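Local coordinates for putative ATPase, AAA family (Prochlorococcus marinus subsp. pastoris str. CCMP1986, PDB 3CTD) that probably acts as a DNA-dependent ATPase of the RarA/MGS1/WRNIP1 subfamily in the response to stalled replication, and is seen here as its C-terminal region, at the interface of chains A and B. Numbering follows the deposited sequence. Chains: chain A/B, Putative ATPase, AAA family.

Contact 1 and contact 2 lie about 17 Å apart, measured between the centres of their C-alpha atoms, on one interface between two copies of the C-terminal fragment. Two stretches of chain A serve both: helix 110-122 ends in contact 1 and the following loop enters contact 2, while A:Arg47 of contact 2 closes helix 35-47 shortly before A:Pro51 of contact 1. Chain B supplies its C-terminal stretch and 3-10 helix 84-86 to contact 1, and segment 158-162 to contact 2. Contact 1 is chiefly apolar; contact 2 adds directional hydrogen bonds to its packing. Whether the full-length ATPase pairs this way cannot be told from the structure alone.

Contact 1: the interface of chains A and B. Residues chain A 51, 118, 122; chain B 85, 184, 191, 195.
Helix 110-122 of chain A, together with the first residue of helix 51-63, meets three pieces of chain B: 3-10 helix 84-86, the loop around B:Trp184 and helix 191-197. The last residue of helix 110-122, A:Ile122, pushes its branched side chain between the two tryptophans. Its CD1 methyl lies 3.8 Å from CH2 on the six-membered ring of B:Trp184, and the same methyl touches CZ3 of B:Trp191, on helix 191-197. CG1 sits between the backbone N and the carbonyl carbon (chi1 71°), which leaves CG2 to rest on the CH2 and CZ3 end of B:Trp184, so both branches are used.

B:Trp184 is a broad plate that suits a surface of several small apolar groups. With CG anti to the backbone N (chi1 175°), the indole is carried away from its own backbone and laid across chain A, which places A:Pro51, A:Leu118 and A:Ile122 on the same side of its plane. At its five-membered ring, CD2 of A:Leu118 stands 3.9 Å above that face, towards the rim. CG of A:Pro51 comes in obliquely at the rim of the benzo ring, 3.5 Å from CE3; a rigid, compact proline at the start of a helix offers a firm apolar surface.

B:Leu85 adds its CD1 methyl, 3.8 Å from CB of A:Leu118. B:Lys195 contributes its hydrocarbon portion: CB packs 3.9 Å from CG1 of A:Ile122, while the bent chain carries CD to 3.5 Å from the A:Ile122 carbonyl O. Its CG also lies over one face of B:Trp191, towards the rim, and may steady that ring. The site thus buries an apolar helix end of one copy against the C-terminal stretch of the other, and may help hold the two copies together.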
# COMPACT_ATOMS: atom_id res chain seq x y z
N PRO A 51 -10.43 -18.08 -11.99
CA PRO A 51 -9.36 -17.31 -12.62
C PRO A 51 -9.21 -17.63 -14.09
O PRO A 51 -8.71 -16.78 -14.86
CB PRO A 51 -8.09 -17.72 -11.87
CG PRO A 51 -8.47 -18.98 -11.09
CD PRO A 51 -9.97 -18.89 -10.84
N LEU A 118 -6.40 -11.48 -12.19
CA LEU A 118 -6.19 -12.69 -11.39
C LEU A 118 -6.24 -12.41 -9.89
O LEU A 118 -6.72 -13.22 -9.10
CB LEU A 118 -4.84 -13.34 -11.74
CG LEU A 118 -4.78 -14.00 -13.12
CD1 LEU A 118 -3.34 -14.14 -13.58
CD2 LEU A 118 -5.49 -15.34 -13.08
N ILE A 122 -9.00 -14.64 -7.41
CA ILE A 122 -8.64 -15.61 -6.38
C ILE A 122 -8.75 -15.05 -4.97
O ILE A 122 -8.52 -15.77 -3.99
CB ILE A 122 -7.26 -16.26 -6.66
CG1 ILE A 122 -6.11 -15.27 -6.44
CG2 ILE A 122 -7.25 -16.82 -8.09
CD1 ILE A 122 -4.75 -15.80 -6.89
N LEU B 85 1.88 -12.74 -8.65
CA LEU B 85 1.14 -13.21 -7.48
C LEU B 85 1.98 -14.05 -6.48
O LEU B 85 1.43 -14.68 -5.56
CB LEU B 85 -0.11 -13.97 -7.93
CG LEU B 85 -0.90 -13.21 -8.98
CD1 LEU B 85 -1.93 -14.13 -9.50
CD2 LEU B 85 -1.56 -12.02 -8.35
N TRP B 184 -4.63 -20.95 -15.87
CA TRP B 184 -3.74 -20.50 -14.79
C TRP B 184 -3.40 -21.61 -13.78
O TRP B 184 -4.29 -22.30 -13.33
CB TRP B 184 -4.42 -19.34 -14.06
CG TRP B 184 -3.70 -18.83 -12.84
CD1 TRP B 184 -2.61 -18.01 -12.82
CD2 TRP B 184 -4.04 -19.07 -11.46
NE1 TRP B 184 -2.24 -17.73 -11.51
CE2 TRP B 184 -3.10 -18.37 -10.66
CE3 TRP B 184 -5.05 -19.79 -10.82
CZ2 TRP B 184 -3.15 -18.37 -9.27
CZ3 TRP B 184 -5.08 -19.80 -9.40
CH2 TRP B 184 -4.15 -19.09 -8.66
N TRP B 191 2.16 -16.39 -2.28
CA TRP B 191 0.81 -15.93 -1.96
C TRP B 191 -0.27 -16.58 -2.86
O TRP B 191 -1.35 -16.90 -2.39
CB TRP B 191 0.79 -14.40 -2.05
CG TRP B 191 -0.55 -13.77 -1.74
CD1 TRP B 191 -0.99 -13.30 -0.54
CD2 TRP B 191 -1.60 -13.51 -2.68
NE1 TRP B 191 -2.25 -12.76 -0.67
CE2 TRP B 191 -2.65 -12.89 -1.98
CE3 TRP B 191 -1.75 -13.74 -4.04
CZ2 TRP B 191 -3.85 -12.51 -2.59
CZ3 TRP B 191 -2.95 -13.34 -4.66
CH2 TRP B 191 -3.98 -12.75 -3.93
N LYS B 195 -3.95 -18.71 -1.71
CA LYS B 195 -5.19 -18.25 -2.32
C LYS B 195 -5.78 -19.38 -3.15
O LYS B 195 -6.99 -19.60 -3.13
CB LYS B 195 -4.90 -17.06 -3.20
CG LYS B 195 -4.49 -15.82 -2.42
CD LYS B 195 -5.71 -14.96 -2.11
CE LYS B 195 -6.28 -15.25 -0.75
NZ LYS B 195 -5.30 -14.93 0.29

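Contact 2: the interface of chains A and B. Residues chain A 47, 81-82, 125-127; chain B 158, 160, 162.
The carboxylate oxygen OD1 of A:Asp82 is gripped by two donors, one from each chain. Across the interface, NE2 of B:His162 donates to it at 2.8 Å, with OD1 using its anti lone pair and lying in the imidazole plane. Ring and carboxylate are nearly coplanar (11°). From its own chain, NE of A:Arg47 makes a 2.7 Å salt bridge to the same OD1, arriving from above the carboxylate plane. The negative charge would favour a protonated histidine, although the neighbouring arginine should temper this.

A:Arg47 works in two directions. Its long chain, bent at chi3 (-55°), lets NE face the aspartate while NH1 donates to the phenol OH of B:Tyr158 at 3.0 Å. The guanidinium plane contains both bonds approximately. Its CD also passes 3.4 Å from OD1 of B:Asn160.

That amide oxygen accepts a hydrogen bond from the backbone N-H of B:His162 at 2.9 Å, which should brace 3-10 helix 161-163. The short side chain of A:Asn127 lets its CB come down over the imidazole centre, 3.6 Å from the centroid, in a CH-pi contact; its flat amide runs nearly parallel (6°) but displaced towards CB and CG of the histidine. B:His162 is therefore held at NE2 on its edge and covered on one face by A:Asn127. In this assembly the contact fastens the 158-162 segment of chain B to chain A and may help fix the register of the two copies.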
# COMPACT_ATOMS: atom_id res chain seq x y z
N ARG A 47 -16.18 -12.35 -9.83
CA ARG A 47 -17.07 -12.51 -8.66
C ARG A 47 -17.25 -13.97 -8.28
O ARG A 47 -17.39 -14.28 -7.10
CB ARG A 47 -18.44 -11.84 -8.89
CG ARG A 47 -19.34 -11.93 -7.73
CD ARG A 47 -20.68 -11.21 -8.02
NE ARG A 47 -20.43 -9.83 -8.43
CZ ARG A 47 -20.93 -9.27 -9.52
NH1 ARG A 47 -21.76 -9.94 -10.31
NH2 ARG A 47 -20.62 -8.03 -9.83
N GLU A 81 -16.49 -3.52 -4.49
CA GLU A 81 -17.85 -4.03 -4.37
C GLU A 81 -17.90 -5.58 -4.20
O GLU A 81 -18.81 -6.12 -3.57
CB GLU A 81 -18.71 -3.50 -5.50
CG GLU A 81 -20.01 -4.25 -5.72
CD GLU A 81 -20.71 -3.95 -7.08
OE1 GLU A 81 -21.87 -4.38 -7.23
OE2 GLU A 81 -20.11 -3.31 -8.00
N ASP A 82 -16.87 -6.28 -4.69
CA ASP A 82 -16.91 -7.75 -4.73
C ASP A 82 -15.92 -8.43 -3.78
O ASP A 82 -16.18 -9.54 -3.32
CB ASP A 82 -16.76 -8.25 -6.17
CG ASP A 82 -18.01 -7.90 -7.05
OD1 ASP A 82 -19.17 -8.19 -6.65
OD2 ASP A 82 -17.83 -7.38 -8.16
N LYS A 125 -14.22 -13.10 -1.11
CA LYS A 125 -15.25 -12.21 -1.64
C LYS A 125 -16.14 -11.71 -0.54
O LYS A 125 -16.44 -12.46 0.39
CB LYS A 125 -16.14 -13.00 -2.64
CG LYS A 125 -15.35 -13.42 -3.95
CD LYS A 125 -14.37 -12.32 -4.49
CE LYS A 125 -13.97 -12.61 -5.92
NZ LYS A 125 -13.09 -13.85 -6.04
N SER A 126 -16.61 -10.46 -0.68
CA SER A 126 -17.66 -9.92 0.16
C SER A 126 -18.30 -8.69 -0.47
O SER A 126 -17.61 -7.83 -1.03
CB SER A 126 -17.05 -9.48 1.50
OG SER A 126 -17.95 -8.60 2.20
N ASN A 127 -19.62 -8.56 -0.34
CA ASN A 127 -20.27 -7.34 -0.78
C ASN A 127 -20.71 -6.48 0.41
O ASN A 127 -21.54 -5.60 0.26
CB ASN A 127 -21.47 -7.65 -1.65
CG ASN A 127 -22.57 -8.30 -0.86
OD1 ASN A 127 -22.32 -8.88 0.20
ND2 ASN A 127 -23.79 -8.17 -1.33
N TYR B 158 -29.02 -14.99 -14.30
CA TYR B 158 -27.72 -14.94 -13.62
C TYR B 158 -27.94 -15.14 -12.15
O TYR B 158 -28.86 -14.53 -11.60
CB TYR B 158 -27.04 -13.57 -13.83
CG TYR B 158 -25.83 -13.35 -12.95
CD1 TYR B 158 -24.69 -14.18 -13.07
CD2 TYR B 158 -25.81 -12.32 -11.97
CE1 TYR B 158 -23.55 -14.00 -12.27
CE2 TYR B 158 -24.63 -12.12 -11.16
CZ TYR B 158 -23.52 -12.97 -11.33
OH TYR B 158 -22.37 -12.83 -10.56
N ASN B 160 -26.11 -14.71 -8.25
CA ASN B 160 -25.05 -13.92 -7.69
C ASN B 160 -24.49 -14.64 -6.50
O ASN B 160 -25.20 -14.89 -5.51
CB ASN B 160 -25.59 -12.54 -7.29
CG ASN B 160 -24.51 -11.52 -7.01
OD1 ASN B 160 -23.56 -11.76 -6.23
ND2 ASN B 160 -24.66 -10.35 -7.63
N HIS B 162 -22.88 -13.61 -4.08
CA HIS B 162 -23.09 -12.88 -2.83
C HIS B 162 -24.45 -13.17 -2.21
O HIS B 162 -24.65 -12.93 -1.01
CB HIS B 162 -23.04 -11.36 -3.04
CG HIS B 162 -21.72 -10.83 -3.51
ND1 HIS B 162 -20.53 -11.14 -2.88
CD2 HIS B 162 -21.41 -10.02 -4.54
CE1 HIS B 162 -19.54 -10.56 -3.52
NE2 HIS B 162 -20.04 -9.86 -4.53